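PDB 4IIW: Lmo1499 protein from Listeria monocytogenes, which probably acts as a membrane-bound lytic transglycosylase of the MltG family that cleaves nascent peptidoglycan strands endolytically and so ends their elongation. Local coordinates for residues 108-113 and 178-183; 43-48 and 80-85; 242-247 and 312-317; 260-265 and 283-288. One frame throughout, in Å; residues are numbered along the deposited sequence.

Interaction 1 of 4, residues 108-113 and 178-183; sequences PAKLVI and PATYTF. With SO4 (sulfate ion), chain O.
Leu111 O accepts the amide of Tyr181: N to O is 2.9 Å and the N-H points almost straight at it, at 170°. The CA of Thr180 also approaches Leu111 O, at 3.5 Å, as a weaker CA-H...O contact. In return, Leu111 N donates to Tyr181 O at 3.0 Å. Leu111 and Tyr181 are thus a hydrogen-bonded antiparallel pair, and Val112 and Thr180 form the non-hydrogen-bonded pair next to it. A third bond, from Ile113 N to Ala179 O, extends the ladder. The result is a short two-stranded antiparallel ribbon.

Leu111 and Tyr181 project from one face. The Tyr181 ring meets Ile113 at about a right angle, with CE1 4.1 Å from Ile113 CG1. With CG anti to the backbone N (chi1 -179°), Leu111 sends its CD2 branch to CE2 of Phe183. Lys110 lies alongside Thr182, CG to CG2 3.6 Å, and its extended chain leads the amine away from the ribbon. Thr180 N faces a sulfate ion, probably picked up from the crystallisation solution, but the modelled separation is doubtfully short.

Tyr181 OH is held by Tyr177 O. Met197 of helix 190-204 packs on Leu111, Ile113 and Tyr181, while helix 119-129 reaches Leu111 and Ile113 through Arg125.

Interaction 2 of 4, residues 43-48 and 80-85; sequences IPAGSS and LKAGNY
Ile43 and Gly83 satisfy each other's backbone groups in both directions. Ile43 N donates to Gly83 O at 2.9 Å, and the bond is nearly straight, at 176°. Gly83 N donates to Ile43 O, also at 2.9 Å. The two residues are therefore a hydrogen-bonded antiparallel pair. The methyl CB of Ala82 also sits close to Ile43 O, at 3.3 Å, and touches CA of Ala45.

The pair lies at one end of the two-stranded antiparallel sheet formed by 39-43 and 83-87. The ladder continues through a backbone bond between Tyr85 and Val41. Past Ile43 the chain leaves the sheet in a type II beta turn from Pro44 to Ser47, with Gly46 at positive phi. Pro44 O accepts a weak bond from Ser47 N; Ser47 OG is modelled doubtfully close to the same oxygen. Ser48 then takes the N-cap position of helix 49-58. Its OG caps a backbone N of that helix, and its own N donates to Asp51 OD2.

On the other strand, Tyr85 OH donates to Lys81 O at 2.6 Å. The hydroxyl lies 49° out of the carbonyl plane, whereas Lys81 O lies in the plane of the ring, at its edge. This bond links the edge of the ring to the loop that precedes its own strand. Ile43 CG1, anti to the carbonyl carbon (chi1 -53°), comes within 4.2 Å of CE2 in the Tyr85 ring. Ile52 and Ile55 of helix 49-58 pack on Ile43, and Met100 of helix 93-102 packs on Tyr85. Lys81 NZ is bonded to Asn79 O.

Interaction 3 of 4, residues 242-247 and 312-317; sequences IASVFY and EKSDYL
Ser244 and Ser314 supply the polar part of this contact. Ser314 OG donates to Ser244 OG at 3.0 Å. Each hydroxyl sits between its own backbone N and carbonyl carbon (chi1 72° and 74°), which turns the two oxygens toward each other. Ser244 OG is also hydrogen-bonded to Met241 O, one turn back in helix 239-251.

The van der Waals part belongs to Val245. CG2 rests against CB of Tyr316 at 4.0 Å. CG1 lies against the backbone carbonyl of Leu317, 3.6 Å from its O. The aromatic ring of Tyr316 leads away from Val245, so the valine meets mainly the base of that side chain and the nearby backbone.

Loop carbonyls are gathered by residues further along the same helix. Asn248 ND2 donates to Ser314 O and Tyr316 O, and Arg249 NE donates to Leu317 O. The loop thus lies across helix 239-251 just before strand 318-321. On another side of the helix, Phe246 packs on Met225 and Ile228 of helix 219-232.

Three loop carbonyls, of Ser314, Tyr316 and Leu317, thus have side-chain donors from the helix, so the loop is held to it largely by polar bonds, with Val245 adding van der Waals packing.

Interaction 4 of 4, residues 260-265 and 283-288; sequences PTVLYA and PYNTYK
Tyr264 and Tyr284 lean together obliquely, their ring planes at 54° and their centroids 5.3 Å apart. Here helix 259-265 packs on an irregular loop of the YceG-like fold. CE2 of Tyr264 lies over one face of the Tyr284 ring, 3.7 Å from its plane and displaced from the ring centre toward the edge. Tyr264 has CG anti to the backbone N (chi1 -179°), which swings its ring to the loop; its hydroxyl bonds to Glu173. At the base of the Tyr284 side chain, its CB is 4.1 Å from CB of Ala265.

Thr261 and Thr286 cross at about a right angle. Thr286 OG1 donates to Thr261 OG1 at 2.6 Å. The same two oxygens have further partners in the preceding loop: Thr261 OG1 bonds to Thr258 O and Thr286 OG1 to Thr258 N. This buried pair of hydroxyls is therefore well supplied with partners.

Val262 crosses Tyr287 at about a right angle, and its CG2 is 3.5 Å from CD1 of that ring. Tyr287 OH bonds to Asp259. Val262 runs alongside Asn285, with CG2 3.5 Å from OD1. Asn285 OD1 makes an Asx turn by accepting Tyr287 N at 2.8 Å, with the donor 42° out of the amide plane.

Overall arrangement
The four contacts spread along one YceG-like chain. Interaction 2, in the N-terminal part, closes before interaction 1 opens, and their centres are 24 Å apart. Both include short antiparallel strand pairing and lie away from Glu232, the residue predicted to be important for catalysis. Interactions 3 and 4 instead join a helix to an irregular loop. Interaction 4 is nested within the loop that interaction 3 closes, and their nearest atoms are about 7 Å apart. Both are near the predicted site: its side chain is about 7 Å from that of Tyr287 and about 9 Å from that of Val245. Interactions 2 and 3 are the farthest apart, with centres separated by 45 Å.

Interaction 1 of 4, residues 108-113 and 178-183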
loop_
_atom_site.group_PDB
_atom_site.type_symbol
_atom_site.label_atom_id
_atom_site.label_comp_id
_atom_site.label_asym_id
_atom_site.label_seq_id
_atom_site.Cartn_x
_atom_site.Cartn_y
_atom_site.Cartn_z
ATOM N N PRO B 108 27.265 -16.233 19.424
ATOM C CA PRO B 108 27.699 -17.612 19.721
ATOM C C PRO B 108 27.810 -17.934 21.209
ATOM O O PRO B 108 28.356 -17.144 21.985
ATOM C CB PRO B 108 29.092 -17.711 19.065
ATOM C CG PRO B 108 29.123 -16.656 18.026
ATOM C CD PRO B 108 28.163 -15.555 18.470
ATOM N N ALA B 109 27.292 -19.093 21.601
ATOM C CA ALA B 109 27.369 -19.520 22.995
ATOM C C ALA B 109 28.825 -19.640 23.419
ATOM O O ALA B 109 29.176 -19.267 24.526
ATOM C CB ALA B 109 26.648 -20.845 23.198
ATOM N N LYS B 110 29.674 -20.133 22.518
ATOM C CA LYS B 110 31.107 -20.318 22.816
ATOM C C LYS B 110 32.002 -19.617 21.796
ATOM O O LYS B 110 31.564 -19.285 20.702
ATOM C CB LYS B 110 31.439 -21.822 22.851
ATOM C CG LYS B 110 30.611 -22.614 23.874
ATOM C CD LYS B 110 30.827 -24.106 23.727
ATOM C CE LYS B 110 30.020 -24.898 24.740
ATOM N NZ LYS B 110 30.244 -26.371 24.570
ATOM N N LEU B 111 33.260 -19.396 22.178
ATOM C CA LEU B 111 34.248 -18.760 21.303
ATOM C C LEU B 111 35.093 -19.826 20.615
ATOM O O LEU B 111 35.960 -20.420 21.251
ATOM C CB LEU B 111 35.131 -17.841 22.118
ATOM C CG LEU B 111 36.203 -17.058 21.379
ATOM C CD1 LEU B 111 35.660 -16.351 20.120
ATOM C CD2 LEU B 111 36.813 -16.052 22.364
ATOM N N VAL B 112 34.825 -20.087 19.333
ATOM C CA VAL B 112 35.554 -21.103 18.585
ATOM C C VAL B 112 36.640 -20.464 17.718
ATOM O O VAL B 112 36.367 -19.553 16.959
ATOM C CB VAL B 112 34.610 -21.917 17.675
ATOM C CG1 VAL B 112 35.370 -23.053 16.999
ATOM C CG2 VAL B 112 33.419 -22.460 18.481
ATOM N N ILE B 113 37.872 -20.942 17.845
ATOM C CA ILE B 113 38.989 -20.422 17.050
ATOM C C ILE B 113 39.572 -21.562 16.201
ATOM O O ILE B 113 40.242 -22.457 16.720
ATOM C CB ILE B 113 40.107 -19.820 17.940
ATOM C CG1 ILE B 113 39.553 -18.690 18.825
ATOM C CG2 ILE B 113 41.224 -19.298 17.079
ATOM C CD1 ILE B 113 38.982 -17.511 18.054
ATOM N N PRO B 178 44.226 -22.774 18.432
ATOM C CA PRO B 178 42.891 -23.045 17.954
ATOM C C PRO B 178 42.192 -24.091 18.837
ATOM O O PRO B 178 42.674 -25.196 18.984
ATOM C CB PRO B 178 43.113 -23.569 16.534
ATOM C CG PRO B 178 44.467 -24.099 16.510
ATOM C CD PRO B 178 45.248 -23.456 17.615
ATOM N N ALA B 179 41.068 -23.704 19.422
ATOM C CA ALA B 179 40.275 -24.546 20.302
ATOM C C ALA B 179 38.969 -23.808 20.588
ATOM O O ALA B 179 38.702 -22.751 20.009
ATOM C CB ALA B 179 41.028 -24.825 21.605
ATOM N N THR B 180 38.151 -24.376 21.459
ATOM C CA THR B 180 36.900 -23.764 21.856
ATOM C C THR B 180 37.117 -23.267 23.244
ATOM O O THR B 180 37.598 -23.998 24.071
ATOM C CB THR B 180 35.750 -24.767 21.835
ATOM O OG1 THR B 180 35.532 -25.176 20.487
ATOM C CG2 THR B 180 34.466 -24.143 22.359
ATOM N N TYR B 181 36.787 -22.011 23.496
ATOM C CA TYR B 181 36.983 -21.411 24.818
ATOM C C TYR B 181 35.655 -20.888 25.321
ATOM O O TYR B 181 34.795 -20.562 24.511
ATOM C CB TYR B 181 37.942 -20.228 24.703
ATOM C CG TYR B 181 39.266 -20.568 24.079
ATOM C CD1 TYR B 181 39.431 -20.555 22.688
ATOM C CD2 TYR B 181 40.368 -20.890 24.873
ATOM C CE1 TYR B 181 40.650 -20.873 22.115
ATOM C CE2 TYR B 181 41.592 -21.205 24.306
ATOM C CZ TYR B 181 41.730 -21.201 22.936
ATOM O OH TYR B 181 42.956 -21.506 22.391
ATOM N N THR B 182 35.494 -20.821 26.645
ATOM C CA THR B 182 34.282 -20.255 27.271
ATOM C C THR B 182 34.728 -19.472 28.508
ATOM O O THR B 182 35.755 -19.786 29.102
ATOM C CB THR B 182 33.265 -21.322 27.685
ATOM O OG1 THR B 182 33.793 -22.070 28.766
ATOM C CG2 THR B 182 32.965 -22.273 26.536
ATOM N N PHE B 183 33.953 -18.464 28.895
ATOM C CA PHE B 183 34.328 -17.601 30.008
ATOM C C PHE B 183 33.189 -17.410 30.982
ATOM O O PHE B 183 32.074 -17.100 30.574
ATOM C CB PHE B 183 34.813 -16.253 29.457
ATOM C CG PHE B 183 35.980 -16.399 28.539
ATOM C CD1 PHE B 183 37.265 -16.348 29.027
ATOM C CD2 PHE B 183 35.791 -16.671 27.203
ATOM C CE1 PHE B 183 38.350 -16.541 28.198
ATOM C CE2 PHE B 183 36.874 -16.857 26.358
ATOM C CZ PHE B 183 38.160 -16.791 26.861
HETATM S S SO4 O . 38.822 -28.056 22.078
HETATM O O1 SO4 O . 39.588 -28.448 23.260
HETATM O O2 SO4 O . 38.474 -26.650 22.195
HETATM O O3 SO4 O . 39.625 -28.270 20.877
HETATM O O4 SO4 O . 37.610 -28.865 21.986
#

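Interaction 2 of 4, residues 43-48 and 80-85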
loop_
_atom_site.group_PDB
_atom_site.type_symbol
_atom_site.label_atom_id
_atom_site.label_comp_id
_atom_site.label_asym_id
_atom_site.label_seq_id
_atom_site.Cartn_x
_atom_site.Cartn_y
_atom_site.Cartn_z
ATOM N N ILE B 43 22.874 -11.920 6.109
ATOM C CA ILE B 43 22.812 -10.722 5.286
ATOM C C ILE B 43 24.239 -10.249 5.054
ATOM O O ILE B 43 24.882 -9.769 5.981
ATOM C CB ILE B 43 22.015 -9.592 5.963
ATOM C CG1 ILE B 43 20.633 -10.087 6.394
ATOM C CG2 ILE B 43 21.893 -8.433 5.033
ATOM C CD1 ILE B 43 19.870 -10.785 5.308
ATOM N N PRO B 44 24.740 -10.398 3.820
ATOM C CA PRO B 44 26.095 -9.976 3.546
ATOM C C PRO B 44 26.265 -8.470 3.569
ATOM O O PRO B 44 25.331 -7.744 3.309
ATOM C CB PRO B 44 26.367 -10.514 2.126
ATOM C CG PRO B 44 25.266 -11.470 1.816
ATOM C CD PRO B 44 24.114 -11.072 2.665
ATOM N N ALA B 45 27.471 -8.016 3.874
ATOM C CA ALA B 45 27.775 -6.595 3.866
ATOM C C ALA B 45 27.415 -6.012 2.496
ATOM O O ALA B 45 27.570 -6.674 1.470
ATOM C CB ALA B 45 29.257 -6.366 4.158
ATOM N N GLY B 46 26.938 -4.772 2.495
ATOM C CA GLY B 46 26.587 -4.085 1.259
ATOM C C GLY B 46 25.339 -4.621 0.578
ATOM O O GLY B 46 25.181 -4.473 -0.623
ATOM N N SER B 47 24.455 -5.263 1.331
ATOM C CA SER B 47 23.240 -5.783 0.754
ATOM C C SER B 47 22.228 -4.664 0.634
ATOM O O SER B 47 22.058 -3.899 1.566
ATOM C CB SER B 47 22.681 -6.907 1.613
ATOM O OG SER B 47 23.551 -8.016 1.576
ATOM N N SER B 48 21.589 -4.548 -0.524
ATOM C CA SER B 48 20.537 -3.551 -0.735
ATOM C C SER B 48 19.254 -4.038 -0.079
ATOM O O SER B 48 19.165 -5.175 0.405
ATOM C CB SER B 48 20.262 -3.370 -2.229
ATOM O OG SER B 48 19.716 -4.569 -2.766
ATOM N N LEU B 80 19.489 -1.054 7.954
ATOM C CA LEU B 80 19.538 -2.479 8.297
ATOM C C LEU B 80 20.986 -3.034 8.302
ATOM O O LEU B 80 21.665 -3.083 7.269
ATOM C CB LEU B 80 18.658 -3.274 7.340
ATOM C CG LEU B 80 17.207 -2.775 7.087
ATOM C CD1 LEU B 80 16.519 -3.620 6.003
ATOM C CD2 LEU B 80 16.350 -2.752 8.333
ATOM N N LYS B 81 21.426 -3.493 9.468
ATOM C CA LYS B 81 22.791 -3.971 9.648
ATOM C C LYS B 81 23.048 -5.359 9.049
ATOM O O LYS B 81 22.216 -6.236 9.149
ATOM C CB LYS B 81 23.121 -3.989 11.149
ATOM C CG LYS B 81 22.918 -2.642 11.881
ATOM C CD LYS B 81 23.857 -1.529 11.374
ATOM C CE LYS B 81 23.591 -0.178 12.075
ATOM N NZ LYS B 81 22.190 0.338 11.813
ATOM N N ALA B 82 24.210 -5.546 8.423
ATOM C CA ALA B 82 24.588 -6.854 7.872
ATOM C C ALA B 82 24.882 -7.824 9.027
ATOM O O ALA B 82 25.115 -7.390 10.147
ATOM C CB ALA B 82 25.821 -6.721 6.964
ATOM N N GLY B 83 24.853 -9.124 8.761
ATOM C CA GLY B 83 25.174 -10.134 9.790
ATOM C C GLY B 83 24.269 -11.352 9.806
ATOM O O GLY B 83 23.446 -11.558 8.905
ATOM N N ASN B 84 24.414 -12.156 10.846
ATOM C CA ASN B 84 23.625 -13.379 11.014
ATOM C C ASN B 84 22.538 -13.182 12.069
ATOM O O ASN B 84 22.824 -12.764 13.188
ATOM C CB ASN B 84 24.542 -14.542 11.400
ATOM C CG ASN B 84 25.638 -14.787 10.369
ATOM O OD1 ASN B 84 25.449 -14.541 9.172
ATOM N ND2 ASN B 84 26.787 -15.263 10.828
ATOM N N TYR B 85 21.293 -13.488 11.692
ATOM C CA TYR B 85 20.124 -13.326 12.555
ATOM C C TYR B 85 19.323 -14.628 12.714
ATOM O O TYR B 85 19.291 -15.449 11.801
ATOM C CB TYR B 85 19.196 -12.278 11.932
ATOM C CG TYR B 85 19.810 -10.900 11.789
ATOM C CD1 TYR B 85 19.670 -9.945 12.802
ATOM C CD2 TYR B 85 20.538 -10.545 10.647
ATOM C CE1 TYR B 85 20.228 -8.682 12.683
ATOM C CE2 TYR B 85 21.105 -9.265 10.519
ATOM C CZ TYR B 85 20.939 -8.347 11.541
ATOM O OH TYR B 85 21.506 -7.103 11.457
#

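Interaction 3 of 4, residues 242-247 and 312-317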
loop_
_atom_site.group_PDB
_atom_site.type_symbol
_atom_site.label_atom_id
_atom_site.label_comp_id
_atom_site.label_asym_id
_atom_site.label_seq_id
_atom_site.Cartn_x
_atom_site.Cartn_y
_atom_site.Cartn_z
ATOM N N ILE B 242 54.561 -32.008 2.443
ATOM C CA ILE B 242 54.661 -30.571 2.286
ATOM C C ILE B 242 55.827 -30.078 3.132
ATOM O O ILE B 242 56.657 -29.291 2.671
ATOM C CB ILE B 242 53.387 -29.860 2.718
ATOM C CG1 ILE B 242 52.259 -30.177 1.737
ATOM C CG2 ILE B 242 53.606 -28.348 2.775
ATOM C CD1 ILE B 242 50.878 -29.644 2.187
ATOM N N ALA B 243 55.903 -30.558 4.365
ATOM C CA ALA B 243 56.991 -30.158 5.238
ATOM C C ALA B 243 58.353 -30.540 4.648
ATOM O O ALA B 243 59.288 -29.741 4.690
ATOM C CB ALA B 243 56.821 -30.752 6.622
ATOM N N SER B 244 58.471 -31.732 4.068
ATOM C CA SER B 244 59.760 -32.158 3.531
ATOM C C SER B 244 60.216 -31.266 2.395
ATOM O O SER B 244 61.404 -30.998 2.264
ATOM C CB SER B 244 59.733 -33.600 3.061
ATOM O OG SER B 244 58.978 -33.734 1.884
ATOM N N VAL B 245 59.281 -30.811 1.566
ATOM C CA VAL B 245 59.638 -29.916 0.476
ATOM C C VAL B 245 60.291 -28.677 1.053
ATOM O O VAL B 245 61.391 -28.295 0.651
ATOM C CB VAL B 245 58.430 -29.467 -0.337
ATOM C CG1 VAL B 245 58.797 -28.279 -1.195
ATOM C CG2 VAL B 245 57.899 -30.606 -1.182
ATOM N N PHE B 246 59.621 -28.057 2.014
ATOM C CA PHE B 246 60.152 -26.845 2.598
ATOM C C PHE B 246 61.522 -27.068 3.212
ATOM O O PHE B 246 62.442 -26.298 2.950
ATOM C CB PHE B 246 59.193 -26.228 3.599
ATOM C CG PHE B 246 57.936 -25.668 2.978
ATOM C CD1 PHE B 246 57.992 -24.901 1.820
ATOM C CD2 PHE B 246 56.707 -25.827 3.598
ATOM C CE1 PHE B 246 56.842 -24.363 1.260
ATOM C CE2 PHE B 246 55.565 -25.278 3.052
ATOM C CZ PHE B 246 55.639 -24.544 1.873
ATOM N N TYR B 247 61.684 -28.116 4.004
ATOM C CA TYR B 247 63.003 -28.366 4.569
ATOM C C TYR B 247 64.037 -28.558 3.443
ATOM O O TYR B 247 65.137 -27.995 3.496
ATOM C CB TYR B 247 62.997 -29.530 5.572
ATOM C CG TYR B 247 62.362 -29.155 6.906
ATOM C CD1 TYR B 247 62.977 -28.234 7.754
ATOM C CD2 TYR B 247 61.164 -29.730 7.331
ATOM C CE1 TYR B 247 62.404 -27.877 8.979
ATOM C CE2 TYR B 247 60.589 -29.388 8.560
ATOM C CZ TYR B 247 61.216 -28.457 9.373
ATOM O OH TYR B 247 60.658 -28.103 10.586
ATOM N N GLU B 312 58.739 -36.096 6.248
ATOM C CA GLU B 312 59.179 -37.286 5.553
ATOM C C GLU B 312 60.505 -37.016 4.840
ATOM O O GLU B 312 60.762 -35.907 4.375
ATOM C CB GLU B 312 58.125 -37.771 4.561
ATOM C CG GLU B 312 56.823 -38.196 5.222
ATOM C CD GLU B 312 55.925 -39.010 4.307
ATOM O OE1 GLU B 312 56.413 -39.473 3.252
ATOM O OE2 GLU B 312 54.734 -39.200 4.650
ATOM N N LYS B 313 61.351 -38.037 4.772
ATOM C CA LYS B 313 62.642 -37.919 4.116
ATOM C C LYS B 313 62.375 -38.154 2.646
ATOM O O LYS B 313 61.994 -39.258 2.267
ATOM C CB LYS B 313 63.623 -38.972 4.664
ATOM C CG LYS B 313 63.816 -38.944 6.211
ATOM C CD LYS B 313 64.551 -37.680 6.731
ATOM C CE LYS B 313 66.037 -37.671 6.310
ATOM N NZ LYS B 313 66.823 -36.538 6.878
ATOM N N SER B 314 62.536 -37.125 1.819
ATOM C CA SER B 314 62.291 -37.276 0.379
ATOM C C SER B 314 63.087 -36.291 -0.480
ATOM O O SER B 314 63.706 -35.352 0.028
ATOM C CB SER B 314 60.803 -37.115 0.069
ATOM O OG SER B 314 60.424 -35.758 0.153
ATOM N N ASP B 315 63.035 -36.513 -1.793
ATOM C CA ASP B 315 63.733 -35.678 -2.769
ATOM C C ASP B 315 62.815 -34.668 -3.469
ATOM O O ASP B 315 63.185 -34.101 -4.495
ATOM C CB ASP B 315 64.378 -36.580 -3.825
ATOM C CG ASP B 315 65.381 -37.540 -3.231
ATOM O OD1 ASP B 315 66.127 -37.123 -2.320
ATOM O OD2 ASP B 315 65.437 -38.705 -3.686
ATOM N N TYR B 316 61.630 -34.424 -2.923
ATOM C CA TYR B 316 60.700 -33.500 -3.566
ATOM C C TYR B 316 61.049 -32.052 -3.233
ATOM O O TYR B 316 61.386 -31.732 -2.103
ATOM C CB TYR B 316 59.247 -33.840 -3.199
ATOM C CG TYR B 316 58.852 -35.265 -3.578
ATOM C CD1 TYR B 316 58.707 -35.640 -4.915
ATOM C CD2 TYR B 316 58.615 -36.231 -2.599
ATOM C CE1 TYR B 316 58.350 -36.940 -5.266
ATOM C CE2 TYR B 316 58.254 -37.539 -2.943
ATOM C CZ TYR B 316 58.125 -37.884 -4.276
ATOM O OH TYR B 316 57.768 -39.174 -4.615
ATOM N N LEU B 317 60.996 -31.193 -4.245
ATOM C CA LEU B 317 61.309 -29.774 -4.097
ATOM C C LEU B 317 60.175 -28.869 -4.594
ATOM O O LEU B 317 60.260 -27.646 -4.456
ATOM C CB LEU B 317 62.591 -29.438 -4.870
ATOM C CG LEU B 317 63.877 -30.158 -4.444
ATOM C CD1 LEU B 317 65.036 -29.813 -5.366
ATOM C CD2 LEU B 317 64.215 -29.799 -3.019
#

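Interaction 4 of 4, residues 260-265 and 283-288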
loop_
_atom_site.group_PDB
_atom_site.type_symbol
_atom_site.label_atom_id
_atom_site.label_comp_id
_atom_site.label_asym_id
_atom_site.label_seq_id
_atom_site.Cartn_x
_atom_site.Cartn_y
_atom_site.Cartn_z
ATOM N N PRO B 260 50.679 -18.106 0.607
ATOM C CA PRO B 260 50.103 -17.633 1.847
ATOM C C PRO B 260 50.970 -16.612 2.579
ATOM O O PRO B 260 50.420 -15.735 3.266
ATOM C CB PRO B 260 49.962 -18.915 2.667
ATOM C CG PRO B 260 49.697 -19.954 1.675
ATOM C CD PRO B 260 50.556 -19.573 0.479
ATOM N N THR B 261 52.299 -16.719 2.458
ATOM C CA THR B 261 53.171 -15.760 3.138
ATOM C C THR B 261 53.083 -14.418 2.434
ATOM O O THR B 261 53.183 -13.374 3.075
ATOM C CB THR B 261 54.653 -16.230 3.274
ATOM O OG1 THR B 261 55.286 -16.323 1.988
ATOM C CG2 THR B 261 54.730 -17.568 4.018
ATOM N N VAL B 262 52.894 -14.445 1.114
ATOM C CA VAL B 262 52.726 -13.209 0.355
ATOM C C VAL B 262 51.404 -12.530 0.766
ATOM O O VAL B 262 51.365 -11.324 1.029
ATOM C CB VAL B 262 52.753 -13.463 -1.165
ATOM C CG1 VAL B 262 52.305 -12.216 -1.928
ATOM C CG2 VAL B 262 54.135 -13.904 -1.594
ATOM N N LEU B 263 50.330 -13.311 0.837
ATOM C CA LEU B 263 49.032 -12.776 1.234
ATOM C C LEU B 263 49.103 -12.207 2.649
ATOM O O LEU B 263 48.552 -11.141 2.923
ATOM C CB LEU B 263 47.934 -13.849 1.144
ATOM C CG LEU B 263 47.606 -14.420 -0.243
ATOM C CD1 LEU B 263 46.543 -15.494 -0.123
ATOM C CD2 LEU B 263 47.167 -13.327 -1.232
ATOM N N TYR B 264 49.782 -12.911 3.549
ATOM C CA TYR B 264 49.911 -12.423 4.909
ATOM C C TYR B 264 50.710 -11.116 4.925
ATOM O O TYR B 264 50.402 -10.207 5.700
ATOM C CB TYR B 264 50.547 -13.458 5.821
ATOM C CG TYR B 264 50.668 -12.957 7.232
ATOM C CD1 TYR B 264 49.572 -12.982 8.095
ATOM C CD2 TYR B 264 51.868 -12.431 7.704
ATOM C CE1 TYR B 264 49.671 -12.510 9.399
ATOM C CE2 TYR B 264 51.974 -11.953 9.002
ATOM C CZ TYR B 264 50.875 -11.997 9.844
ATOM O OH TYR B 264 50.989 -11.527 11.117
ATOM N N ALA B 265 51.720 -11.023 4.064
ATOM C CA ALA B 265 52.530 -9.812 3.942
ATOM C C ALA B 265 51.643 -8.604 3.636
ATOM O O ALA B 265 51.845 -7.522 4.197
ATOM C CB ALA B 265 53.576 -9.980 2.851
ATOM N N PRO B 283 59.657 -8.600 4.639
ATOM C CA PRO B 283 60.436 -9.761 5.036
ATOM C C PRO B 283 59.598 -11.049 5.013
ATOM O O PRO B 283 60.155 -12.141 4.937
ATOM C CB PRO B 283 60.875 -9.422 6.454
ATOM C CG PRO B 283 60.749 -7.958 6.562
ATOM C CD PRO B 283 59.641 -7.560 5.678
ATOM N N TYR B 284 58.274 -10.919 5.089
ATOM C CA TYR B 284 57.391 -12.083 5.033
ATOM C C TYR B 284 57.263 -12.687 3.623
ATOM O O TYR B 284 56.841 -13.842 3.480
ATOM C CB TYR B 284 56.013 -11.732 5.606
ATOM C CG TYR B 284 56.014 -11.760 7.114
ATOM C CD1 TYR B 284 56.478 -10.679 7.851
ATOM C CD2 TYR B 284 55.581 -12.881 7.798
ATOM C CE1 TYR B 284 56.507 -10.711 9.224
ATOM C CE2 TYR B 284 55.596 -12.923 9.183
ATOM C CZ TYR B 284 56.067 -11.829 9.895
ATOM O OH TYR B 284 56.085 -11.863 11.267
ATOM N N ASN B 285 57.624 -11.910 2.600
ATOM C CA ASN B 285 57.560 -12.362 1.217
ATOM C C ASN B 285 58.627 -13.413 0.895
ATOM O O ASN B 285 59.801 -13.078 0.629
ATOM C CB ASN B 285 57.731 -11.173 0.289
ATOM C CG ASN B 285 57.640 -11.556 -1.147
ATOM O OD1 ASN B 285 57.451 -12.731 -1.464
ATOM N ND2 ASN B 285 57.774 -10.572 -2.043
ATOM N N THR B 286 58.212 -14.680 0.884
ATOM C CA THR B 286 59.137 -15.787 0.632
ATOM C C THR B 286 59.513 -15.964 -0.836
ATOM O O THR B 286 60.233 -16.896 -1.181
ATOM C CB THR B 286 58.615 -17.100 1.201
ATOM O OG1 THR B 286 57.315 -17.378 0.656
ATOM C CG2 THR B 286 58.539 -17.009 2.732
ATOM N N TYR B 287 59.007 -15.088 -1.698
ATOM C CA TYR B 287 59.423 -15.059 -3.092
ATOM C C TYR B 287 60.659 -14.166 -3.223
ATOM O O TYR B 287 61.465 -14.354 -4.131
ATOM C CB TYR B 287 58.312 -14.532 -3.995
ATOM C CG TYR B 287 57.283 -15.568 -4.359
ATOM C CD1 TYR B 287 56.269 -15.912 -3.475
ATOM C CD2 TYR B 287 57.320 -16.201 -5.599
ATOM C CE1 TYR B 287 55.326 -16.863 -3.810
ATOM C CE2 TYR B 287 56.377 -17.149 -5.948
ATOM C CZ TYR B 287 55.383 -17.479 -5.048
ATOM O OH TYR B 287 54.446 -18.429 -5.385
ATOM N N LYS B 288 60.800 -13.206 -2.305
ATOM C CA LYS B 288 61.927 -12.259 -2.312
ATOM C C LYS B 288 62.984 -12.457 -1.226
ATOM O O LYS B 288 63.978 -11.774 -1.222
ATOM C CB LYS B 288 61.410 -10.817 -2.235
ATOM C CG LYS B 288 60.837 -10.313 -3.556
ATOM C CD LYS B 288 60.731 -8.788 -3.583
ATOM C CE LYS B 288 60.371 -8.271 -4.984
ATOM N NZ LYS B 288 61.394 -8.574 -6.033
#